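Local coordinates for protein endo-1,4-beta-xylanase (Uncultured bacterium, PDB 7AX7) that cleaves acetyl groups from acetylated xylan, using a bound cobalt ion, as the deacetylase domain of a multidomain xylanase, at residues F34-G38 against Q39-S43; F98-P101 against P102-V106; Q163-P166 against Q167-G171. All coordinates share one frame; numbering follows the deposited sequence.

Contact 1 (F34-G38 against Q39-S43); sequences FFLIG and QNVNS
The carbonyl oxygen of Gly-38 is held by two donors. Val-41 N gives it a hydrogen bond of 3.0 Å (Val-41 N to Gly-38 O), coming from above the carbonyl plane at an N-H...O angle of 159°. Water 1 donates to the same Gly-38 O and also, at 2.6 Å, to Val-41 O, so it links the carbonyls at the start and end of the turn. One residue earlier, Asn-40 N bonds to Ile-37 O at 2.9 Å, and it too stands out of the carbonyl plane. Two successive bonds of this three-residue span make a short 3-10 turn.

The side chains add to the turn. Asn-40 has its CG beside the backbone N (chi1 -69°), which lays the amide alongside Ile-37, both pointing the same way. Asn-40 ND2 comes to 3.8 Å from Ile-37 CB and 4.0 Å from Ile-37 CD1. Gln-39 also lies beside Ile-37, with Gln-39 CG 3.8 Å from the branch methyl Ile-37 CG2. Were Asn-40 an alanine, Ile-37 CB and CD1 would probably lose the amide packed beside them, leaving the CD1 end freer to turn. Leu-36 meets Val-41 at about a right angle, with Leu-36 CD1 4.2 Å from Val-41 CG2, and both lean on Met-49 of helix 46-54. Ile-37 itself touches His-66, a cobalt ligand, and its side chain is about 5 Å from the metal. This is the turn at the C-terminal end of parallel strand 33-36, beside the metal site of a NodB-type deacetylase fold.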
ATOM      1  N   PHE A  34      -1.687   0.305  -3.781  1.00  7.24           N
ATOM      2  CA  PHE A  34      -2.661  -0.528  -3.079  1.00  6.24           C
ATOM      3  C   PHE A  34      -2.087  -1.928  -2.930  1.00  9.69           C
ATOM      4  O   PHE A  34      -1.905  -2.644  -3.926  1.00  7.06           O
ATOM      5  CB  PHE A  34      -3.996  -0.560  -3.826  1.00  6.76           C
ATOM      6  CG  PHE A  34      -4.688   0.770  -3.867  1.00  6.95           C
ATOM      7  CD1 PHE A  34      -4.398   1.695  -4.868  1.00  7.41           C
ATOM      8  CD2 PHE A  34      -5.614   1.107  -2.891  1.00  5.84           C
ATOM      9  CE1 PHE A  34      -5.033   2.935  -4.895  1.00  7.61           C
ATOM     10  CE2 PHE A  34      -6.257   2.335  -2.912  1.00  6.94           C
ATOM     11  CZ  PHE A  34      -5.963   3.257  -3.910  1.00  7.81           C
ATOM     12  N   PHE A  35      -1.815  -2.308  -1.683  1.00  7.83           N
ATOM     13  CA  PHE A  35      -1.367  -3.651  -1.345  1.00  8.13           C
ATOM     14  C   PHE A  35      -2.607  -4.515  -1.156  1.00  9.55           C
ATOM     15  O   PHE A  35      -3.339  -4.372  -0.165  1.00  7.04           O
ATOM     16  CB  PHE A  35      -0.486  -3.614  -0.097  1.00  8.52           C
ATOM     17  CG  PHE A  35       0.850  -2.953  -0.323  1.00  7.32           C
ATOM     18  CD1 PHE A  35       0.958  -1.573  -0.360  1.00  5.67           C
ATOM     19  CD2 PHE A  35       1.998  -3.719  -0.501  1.00  6.29           C
ATOM     20  CE1 PHE A  35       2.197  -0.953  -0.576  1.00  5.85           C
ATOM     21  CE2 PHE A  35       3.245  -3.113  -0.719  1.00  7.36           C
ATOM     22  CZ  PHE A  35       3.340  -1.723  -0.761  1.00  5.80           C
ATOM     23  N   LEU A  36      -2.853  -5.397  -2.113  1.00  5.93           N
ATOM     24  CA  LEU A  36      -4.115  -6.105  -2.176  1.00  5.81           C
ATOM     25  C   LEU A  36      -4.023  -7.449  -1.473  1.00  8.18           C
ATOM     26  O   LEU A  36      -2.984  -8.120  -1.485  1.00  7.54           O
ATOM     27  CB  LEU A  36      -4.553  -6.319  -3.627  1.00  6.24           C
ATOM     28  CG  LEU A  36      -4.573  -5.113  -4.579  1.00  6.63           C
ATOM     29  CD1 LEU A  36      -5.019  -5.570  -5.964  1.00  5.59           C
ATOM     30  CD2 LEU A  36      -5.476  -4.014  -4.061  1.00  4.57           C
ATOM     31  N   ILE A  37      -5.139  -7.836  -0.868  1.00  6.95           N
ATOM     32  CA  ILE A  37      -5.335  -9.186  -0.359  1.00  7.75           C
ATOM     33  C   ILE A  37      -5.807 -10.055  -1.519  1.00  9.08           C
ATOM     34  O   ILE A  37      -6.812  -9.746  -2.168  1.00  8.46           O
ATOM     35  CB  ILE A  37      -6.348  -9.188   0.797  1.00  9.99           C
ATOM     36  CG1 ILE A  37      -5.826  -8.309   1.941  1.00  8.25           C
ATOM     37  CG2 ILE A  37      -6.644 -10.621   1.256  1.00  9.53           C
ATOM     38  CD1 ILE A  37      -6.790  -8.148   3.108  1.00 10.83           C
ATOM     39  N   GLY A  38      -5.077 -11.142  -1.785  1.00  9.39           N
ATOM     40  CA  GLY A  38      -5.356 -11.944  -2.969  1.00 10.25           C
ATOM     41  C   GLY A  38      -6.780 -12.470  -3.037  1.00 13.31           C
ATOM     42  O   GLY A  38      -7.385 -12.503  -4.114  1.00 14.40           O
ATOM     43  N   GLN A  39      -7.338 -12.903  -1.898  1.00 10.27           N
ATOM     44  CA  GLN A  39      -8.695 -13.431  -1.957  1.00 14.03           C
ATOM     45  C   GLN A  39      -9.736 -12.342  -2.198  1.00 14.32           C
ATOM     46  O   GLN A  39     -10.888 -12.670  -2.504  1.00 13.68           O
ATOM     47  CB  GLN A  39      -9.031 -14.235  -0.690  1.00 13.90           C
ATOM     48  CG  GLN A  39      -9.185 -13.426   0.579  1.00 15.22           C
ATOM     49  CD  GLN A  39      -9.222 -14.302   1.829  1.00 16.51           C
ATOM     50  OE1 GLN A  39      -9.157 -15.528   1.746  1.00 16.43           O
ATOM     51  NE2 GLN A  39      -9.321 -13.668   2.990  1.00 16.50           N
ATOM     52  N   ASN A  40      -9.362 -11.065  -2.097  1.00 11.88           N
ATOM     53  CA  ASN A  40     -10.244  -9.975  -2.491  1.00  9.84           C
ATOM     54  C   ASN A  40     -10.163  -9.659  -3.982  1.00 10.17           C
ATOM     55  O   ASN A  40     -10.867  -8.759  -4.442  1.00 11.57           O
ATOM     56  CB  ASN A  40      -9.934  -8.703  -1.686  1.00 11.66           C
ATOM     57  CG  ASN A  40     -10.320  -8.821  -0.209  1.00 13.61           C
ATOM     58  OD1 ASN A  40     -10.971  -9.774   0.202  1.00 13.90           O
ATOM     59  ND2 ASN A  40      -9.929  -7.829   0.584  1.00 11.82           N
ATOM     60  N   VAL A  41      -9.319 -10.359  -4.742  1.00 10.43           N
ATOM     61  CA  VAL A  41      -9.220 -10.178  -6.191  1.00 11.74           C
ATOM     62  C   VAL A  41     -10.186 -11.171  -6.831  1.00 10.93           C
ATOM     63  O   VAL A  41      -9.902 -12.364  -6.912  1.00 12.68           O
ATOM     64  CB  VAL A  41      -7.787 -10.377  -6.698  1.00  8.85           C
ATOM     65  CG1 VAL A  41      -7.744 -10.349  -8.225  1.00 11.02           C
ATOM     66  CG2 VAL A  41      -6.852  -9.321  -6.122  1.00  8.14           C
ATOM     67  N   ASN A  42     -11.333 -10.678  -7.294  1.00  9.30           N
ATOM     68  CA  ASN A  42     -12.370 -11.547  -7.845  1.00 16.11           C
ATOM     69  C   ASN A  42     -13.277 -10.717  -8.755  1.00 12.32           C
ATOM     70  O   ASN A  42     -13.052  -9.521  -8.970  1.00 12.70           O
ATOM     71  CB  ASN A  42     -13.161 -12.217  -6.714  1.00 10.70           C
ATOM     72  CG  ASN A  42     -13.682 -11.205  -5.716  1.00 13.84           C
ATOM     73  OD1 ASN A  42     -14.497 -10.353  -6.064  1.00 13.98           O
ATOM     74  ND2 ASN A  42     -13.198 -11.272  -4.480  1.00 15.93           N
ATOM     75  N   SER A  43     -14.318 -11.364  -9.294  1.00 13.49           N
ATOM     76  CA  SER A  43     -15.208 -10.668 -10.223  1.00 12.23           C
ATOM     77  C   SER A  43     -15.945  -9.511  -9.559  1.00 13.11           C
ATOM     78  O   SER A  43     -16.329  -8.558 -10.249  1.00 15.48           O
ATOM     79  CB  SER A  43     -16.206 -11.649 -10.845  1.00 15.11           C
ATOM     80  OG  SER A  43     -16.889 -12.370  -9.841  1.00 16.95           O
TER
HETATM   81  O   HOH W   1      -8.588 -14.524  -6.242  1.00 22.29           O

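Contact 2 (F98-P101 against P102-V106). With ACT (acetate ion), chain C.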
ATOM      1  N   PHE A  98       6.049  -5.250  -4.990  1.00 10.55           N
ATOM      2  CA  PHE A  98       6.275  -5.047  -3.570  1.00  9.02           C
ATOM      3  C   PHE A  98       5.317  -5.906  -2.759  1.00  9.35           C
ATOM      4  O   PHE A  98       4.225  -6.256  -3.215  1.00 10.41           O
ATOM      5  CB  PHE A  98       6.132  -3.569  -3.212  1.00  6.75           C
ATOM      6  CG  PHE A  98       7.175  -2.714  -3.850  1.00  9.56           C
ATOM      7  CD1 PHE A  98       8.441  -2.606  -3.278  1.00  9.44           C
ATOM      8  CD2 PHE A  98       6.916  -2.057  -5.048  1.00  9.92           C
ATOM      9  CE1 PHE A  98       9.433  -1.825  -3.885  1.00 12.44           C
ATOM     10  CE2 PHE A  98       7.888  -1.269  -5.662  1.00 10.16           C
ATOM     11  CZ  PHE A  98       9.150  -1.152  -5.085  1.00 13.68           C
ATOM     12  N   PHE A  99       5.755  -6.241  -1.547  1.00  7.97           N
ATOM     13  CA  PHE A  99       4.986  -6.996  -0.574  1.00  9.65           C
ATOM     14  C   PHE A  99       4.927  -6.219   0.733  1.00  9.58           C
ATOM     15  O   PHE A  99       5.931  -5.650   1.175  1.00  8.08           O
ATOM     16  CB  PHE A  99       5.624  -8.379  -0.337  1.00  8.47           C
ATOM     17  CG  PHE A  99       5.115  -9.095   0.882  1.00  8.13           C
ATOM     18  CD1 PHE A  99       3.827  -9.612   0.916  1.00  7.74           C
ATOM     19  CD2 PHE A  99       5.945  -9.296   1.986  1.00 10.71           C
ATOM     20  CE1 PHE A  99       3.366 -10.307   2.031  1.00  7.98           C
ATOM     21  CE2 PHE A  99       5.491  -9.984   3.109  1.00  8.11           C
ATOM     22  CZ  PHE A  99       4.194 -10.489   3.130  1.00  6.41           C
ATOM     23  N   ARG A 100       3.750  -6.192   1.352  1.00  7.32           N
ATOM     24  CA  ARG A 100       3.638  -5.680   2.713  1.00  8.66           C
ATOM     25  C   ARG A 100       3.072  -6.768   3.614  1.00  7.67           C
ATOM     26  O   ARG A 100       1.979  -7.288   3.339  1.00  8.20           O
ATOM     27  CB  ARG A 100       2.773  -4.426   2.776  1.00  7.04           C
ATOM     28  CG  ARG A 100       2.615  -3.883   4.186  1.00 10.05           C
ATOM     29  CD  ARG A 100       1.746  -2.634   4.144  1.00 14.88           C
ATOM     30  NE  ARG A 100       2.531  -1.426   3.968  1.00 14.41           N
ATOM     31  CZ  ARG A 100       2.105  -0.342   3.326  1.00 12.95           C
ATOM     32  NH1 ARG A 100       0.901  -0.313   2.767  1.00 12.42           N
ATOM     33  NH2 ARG A 100       2.894   0.709   3.233  1.00  9.40           N
ATOM     34  N   PRO A 101       3.773  -7.150   4.676  1.00  9.45           N
ATOM     35  CA  PRO A 101       3.330  -8.278   5.506  1.00  8.42           C
ATOM     36  C   PRO A 101       2.076  -7.940   6.298  1.00 14.00           C
ATOM     37  O   PRO A 101       1.982  -6.863   6.903  1.00  8.69           O
ATOM     38  CB  PRO A 101       4.530  -8.519   6.435  1.00  8.56           C
ATOM     39  CG  PRO A 101       5.268  -7.230   6.467  1.00 10.91           C
ATOM     40  CD  PRO A 101       5.094  -6.642   5.085  1.00  9.53           C
ATOM     41  N   PRO A 102       1.091  -8.841   6.320  1.00 10.16           N
ATOM     42  CA  PRO A 102      -0.092  -8.620   7.163  1.00 12.34           C
ATOM     43  C   PRO A 102       0.310  -8.415   8.616  1.00 14.55           C
ATOM     44  O   PRO A 102       1.154  -9.138   9.153  1.00 12.45           O
ATOM     45  CB  PRO A 102      -0.904  -9.909   6.984  1.00 13.77           C
ATOM     46  CG  PRO A 102      -0.444 -10.467   5.648  1.00  8.69           C
ATOM     47  CD  PRO A 102       1.014 -10.107   5.569  1.00 10.78           C
ATOM     48  N   TYR A 103      -0.305  -7.418   9.251  1.00 12.76           N
ATOM     49  CA  TYR A 103      -0.040  -7.040  10.637  1.00 13.37           C
ATOM     50  C   TYR A 103       1.397  -6.589  10.858  1.00 15.45           C
ATOM     51  O   TYR A 103       1.820  -6.431  12.006  1.00 17.91           O
ATOM     52  CB  TYR A 103      -0.388  -8.187  11.599  1.00 12.91           C
ATOM     53  CG  TYR A 103      -1.749  -8.761  11.276  1.00 18.37           C
ATOM     54  CD1 TYR A 103      -2.910  -8.065  11.600  1.00 13.78           C
ATOM     55  CD2 TYR A 103      -1.874  -9.965  10.592  1.00 14.55           C
ATOM     56  CE1 TYR A 103      -4.157  -8.567  11.275  1.00 16.61           C
ATOM     57  CE2 TYR A 103      -3.123 -10.484  10.272  1.00 15.28           C
ATOM     58  CZ  TYR A 103      -4.258  -9.774  10.612  1.00 15.31           C
ATOM     59  OH  TYR A 103      -5.498 -10.278  10.294  1.00 23.70           O
ATOM     60  N   ILE A 104       2.153  -6.366   9.784  1.00 12.20           N
ATOM     61  CA  ILE A 104       3.585  -6.122   9.884  1.00 15.42           C
ATOM     62  C   ILE A 104       4.180  -7.187  10.800  1.00 15.44           C
ATOM     63  O   ILE A 104       5.027  -6.893  11.651  1.00  9.44           O
ATOM     64  CB  ILE A 104       3.881  -4.702  10.401  1.00 12.97           C
ATOM     65  CG1 ILE A 104       2.976  -3.673   9.719  1.00 14.82           C
ATOM     66  CG2 ILE A 104       5.349  -4.351  10.171  1.00 13.21           C
ATOM     67  CD1 ILE A 104       3.256  -3.485   8.231  1.00 15.39           C
ATOM     68  N   ALA A 105       3.711  -8.422  10.661  1.00 13.96           N
ATOM     69  CA  ALA A 105       4.283  -9.561  11.372  1.00 12.56           C
ATOM     70  C   ALA A 105       5.230 -10.279  10.416  1.00 12.03           C
ATOM     71  O   ALA A 105       4.793 -10.848   9.409  1.00 11.48           O
ATOM     72  CB  ALA A 105       3.188 -10.499  11.881  1.00 13.48           C
ATOM     73  N   VAL A 106       6.526 -10.251  10.734  1.00  9.18           N
ATOM     74  CA  VAL A 106       7.558 -10.822   9.876  1.00 12.39           C
ATOM     75  C   VAL A 106       8.548 -11.598  10.735  1.00 16.73           C
ATOM     76  O   VAL A 106       8.900 -11.161  11.837  1.00 13.66           O
ATOM     77  CB  VAL A 106       8.295  -9.731   9.073  1.00 15.55           C
ATOM     78  CG1 VAL A 106       7.300  -8.778   8.432  1.00 11.28           C
ATOM     79  CG2 VAL A 106       9.229  -8.978   9.981  1.00 17.11           C
TER
HETATM   80  C   ACT C 802      -1.795  -4.460   7.783  1.00 13.41           C
HETATM   81  O   ACT C 802      -2.424  -3.766   6.938  1.00 11.23           O
HETATM   82  OXT ACT C 802      -1.969  -5.669   8.093  1.00  9.07           O
HETATM   83  CH3 ACT C 802      -0.638  -3.709   8.523  1.00 13.14           C
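Pro-101 and Val-106 meet as a ring and a methyl knob. Val-106 CG1 sits over the CB-CG side of the Pro-101 ring. The modelled spacing, 3.2 Å from Val-106 CG1 to Pro-101 CG, is tighter than normal contact, so the exact fit here is doubtful. Met-110 of helix 108-113 lies against the same proline.

The Pro-102 ring forms the next bump. Pro-102 CD meets the Phe-99 ring at CZ, 4.0 Å away, and the two side chains cross at about a right angle. Phe-99 reaches there because its CG lies anti to the backbone N (chi1 166°). Pro-101 N lies over one face of the same ring, offset toward the rim.

The backbone then folds back on itself. Ile-104 N bonds to Pro-101 O at 2.9 Å, and the angles of Pro-102 and Tyr-103 are those of a type II beta turn. Ala-105 N bonds to Pro-102 O in the following turn, with Tyr-103 and Ile-104 both in left-handed conformations. The sequence Arg-Pro-Pro-Tyr at this turn is consistent with the family 4 esterase motif that forms one wall of the active-site groove in relatives.

An acetate ion, probably from the crystallisation liquor, lies against the turn. Tyr-103 N gives its OXT a hydrogen bond of 2.7 Å, nearly straight at 165°, consistent with the oxyanion-binding role of this N-H in relatives. The acetate methyl CH3 rests on Ile-104, 3.8 Å from Ile-104 CG1. Ile-104 CD1 also lies 4.1 Å from Arg-100 CG, over the aliphatic part of that chain. Beyond it, the Arg-100 guanidinium bonds to Thr-9 and forms a salt bridge with Asp-11.

Contact 3 (Q163-P166 against Q167-G171); sequences QALP and QIIEG
Leu-165 has CG anti to the backbone N (chi1 -172°), while Ile-169 keeps CG1 beside its own N (chi1 -68°). The two side chains therefore lean together one helical turn apart. They cross obliquely, with Leu-165 CG 3.8 Å from Ile-169 CD1. Ile-168 extends its CG1 branch back toward Ala-164 in the same way, bringing Ile-168 CD1 to 4.1 Å from Ala-164 CB. The helical backbone bonds join the same residues. Ile-169 N meets Leu-165 O at 3.0 Å, nearly along the C=O axis. Ile-168 N bonds to Ala-164 O and Glu-170 N to Pro-166 O.

Pro-166 has no N-H to offer the preceding turn, and the helix kinks there. Next to the kink, water 2 stands between Gln-163 O (2.6 Å) and Gln-167 N (2.9 Å), where a direct helical bond would otherwise lie. Gln-167 NE2 hydrogen-bonds to Gln-134 OE1 of helix 133-143.

The two rows of apolar side chains face different neighbours. Ala-164 and Ile-168 pack on helix 133-143. Leu-165 and Ile-169 pack on helix 16-28 and strand 4-11. It is a proline-kinked amphipathic helix covering the parallel sheet of the deacetylase fold.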
ATOM      1  N   GLN A 163     -12.899  10.109   4.810  1.00  7.53           N
ATOM      2  CA  GLN A 163     -13.133  11.482   5.245  1.00 13.26           C
ATOM      3  C   GLN A 163     -11.823  12.235   5.437  1.00  8.85           C
ATOM      4  O   GLN A 163     -11.734  13.426   5.128  1.00  6.98           O
ATOM      5  CB  GLN A 163     -13.944  11.500   6.544  1.00 11.53           C
ATOM      6  CG  GLN A 163     -15.381  11.065   6.394  1.00 18.87           C
ATOM      7  CD  GLN A 163     -16.072  10.895   7.745  1.00 27.68           C
ATOM      8  OE1 GLN A 163     -15.856   9.901   8.455  1.00 20.05           O
ATOM      9  NE2 GLN A 163     -16.892  11.869   8.110  1.00 18.52           N
ATOM     10  N   ALA A 164     -10.795  11.549   5.937  1.00  9.00           N
ATOM     11  CA  ALA A 164      -9.519  12.190   6.242  1.00 10.75           C
ATOM     12  C   ALA A 164      -8.704  12.501   4.994  1.00 10.77           C
ATOM     13  O   ALA A 164      -7.927  13.457   4.995  1.00  9.17           O
ATOM     14  CB  ALA A 164      -8.702  11.295   7.174  1.00  9.99           C
ATOM     15  N   LEU A 165      -8.867  11.719   3.927  1.00  7.77           N
ATOM     16  CA  LEU A 165      -7.927  11.798   2.813  1.00  9.58           C
ATOM     17  C   LEU A 165      -7.860  13.176   2.139  1.00 10.62           C
ATOM     18  O   LEU A 165      -6.747  13.602   1.781  1.00  8.53           O
ATOM     19  CB  LEU A 165      -8.267  10.698   1.799  1.00  7.87           C
ATOM     20  CG  LEU A 165      -7.265  10.506   0.658  1.00 10.84           C
ATOM     21  CD1 LEU A 165      -5.873  10.176   1.193  1.00  8.01           C
ATOM     22  CD2 LEU A 165      -7.736   9.422  -0.294  1.00 11.45           C
ATOM     23  N   PRO A 166      -8.958  13.914   1.932  1.00  8.41           N
ATOM     24  CA  PRO A 166      -8.802  15.218   1.263  1.00 10.40           C
ATOM     25  C   PRO A 166      -7.900  16.183   2.014  1.00 10.95           C
ATOM     26  O   PRO A 166      -7.051  16.823   1.381  1.00  8.93           O
ATOM     27  CB  PRO A 166     -10.248  15.722   1.147  1.00 10.00           C
ATOM     28  CG  PRO A 166     -11.034  14.441   0.979  1.00  8.49           C
ATOM     29  CD  PRO A 166     -10.377  13.516   1.999  1.00  9.19           C
ATOM     30  N   GLN A 167      -8.044  16.299   3.342  1.00  9.59           N
ATOM     31  CA  GLN A 167      -7.145  17.163   4.108  1.00 12.00           C
ATOM     32  C   GLN A 167      -5.703  16.691   4.004  1.00  7.44           C
ATOM     33  O   GLN A 167      -4.774  17.508   3.971  1.00  7.81           O
ATOM     34  CB  GLN A 167      -7.551  17.211   5.583  1.00 14.61           C
ATOM     35  CG  GLN A 167      -8.816  18.004   5.909  1.00 25.35           C
ATOM     36  CD  GLN A 167      -9.265  17.818   7.370  1.00 25.07           C
ATOM     37  OE1 GLN A 167     -10.208  17.073   7.650  1.00 19.15           O
ATOM     38  NE2 GLN A 167      -8.589  18.497   8.294  1.00 22.70           N
ATOM     39  N   ILE A 168      -5.490  15.376   4.012  1.00  6.94           N
ATOM     40  CA  ILE A 168      -4.132  14.847   3.936  1.00  9.51           C
ATOM     41  C   ILE A 168      -3.470  15.268   2.629  1.00  7.10           C
ATOM     42  O   ILE A 168      -2.345  15.779   2.624  1.00  7.97           O
ATOM     43  CB  ILE A 168      -4.128  13.315   4.105  1.00 10.24           C
ATOM     44  CG1 ILE A 168      -4.569  12.927   5.525  1.00  8.87           C
ATOM     45  CG2 ILE A 168      -2.711  12.746   3.792  1.00  7.31           C
ATOM     46  CD1 ILE A 168      -4.865  11.425   5.701  1.00  6.80           C
ATOM     47  N   ILE A 169      -4.159  15.069   1.501  1.00  7.29           N
ATOM     48  CA  ILE A 169      -3.569  15.403   0.203  1.00  7.06           C
ATOM     49  C   ILE A 169      -3.340  16.905   0.101  1.00 10.69           C
ATOM     50  O   ILE A 169      -2.239  17.369  -0.226  1.00  7.31           O
ATOM     51  CB  ILE A 169      -4.460  14.895  -0.946  1.00  8.44           C
ATOM     52  CG1 ILE A 169      -4.461  13.364  -0.988  1.00  8.73           C
ATOM     53  CG2 ILE A 169      -4.014  15.496  -2.296  1.00  6.53           C
ATOM     54  CD1 ILE A 169      -5.512  12.801  -1.888  1.00  9.87           C
ATOM     55  N   GLU A 170      -4.386  17.686   0.375  1.00 10.16           N
ATOM     56  CA  GLU A 170      -4.276  19.136   0.310  1.00 10.32           C
ATOM     57  C   GLU A 170      -3.142  19.637   1.191  1.00 11.85           C
ATOM     58  O   GLU A 170      -2.400  20.548   0.799  1.00 12.15           O
ATOM     59  CB  GLU A 170      -5.599  19.774   0.736  1.00 10.08           C
ATOM     60  CG  GLU A 170      -5.642  21.285   0.582  1.00 11.99           C
ATOM     61  CD  GLU A 170      -6.726  21.916   1.424  1.00 11.54           C
ATOM     62  OE1 GLU A 170      -7.914  21.740   1.091  1.00 10.53           O
ATOM     63  OE2 GLU A 170      -6.386  22.575   2.429  1.00 13.17           O
ATOM     64  N   GLY A 171      -2.994  19.051   2.386  1.00 13.00           N
ATOM     65  CA  GLY A 171      -1.990  19.533   3.322  1.00 11.44           C
ATOM     66  C   GLY A 171      -0.576  19.186   2.898  1.00 11.75           C
ATOM     67  O   GLY A 171       0.351  19.981   3.080  1.00  8.70           O
TER
HETATM   68  O   HOH W   2     -10.437  15.646   4.810  1.00 13.78           O

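Overall arrangement
The three contacts follow one another along the chain, and none nests in or crosses another. Each is local and closes only a turn. Contact 1 turns the chain at the end of strand 33-36, on the way to helix 46-54. Contact 2 shapes the loop between helices 74-92 and 108-113. Although far apart in sequence, these two touch: the Phe-35 ring meets the Arg-100 guanidinium in a cation-pi contact, and both contacts border the cobalt site of Asp-12, His-62 and His-66. Contact 3 stands apart, within helix 159-174. Its centre is about 25 Å from either of the others, across the chain's centre from contact 2. It ties its helix to helices 16-28 and 133-143 and strand 4-11.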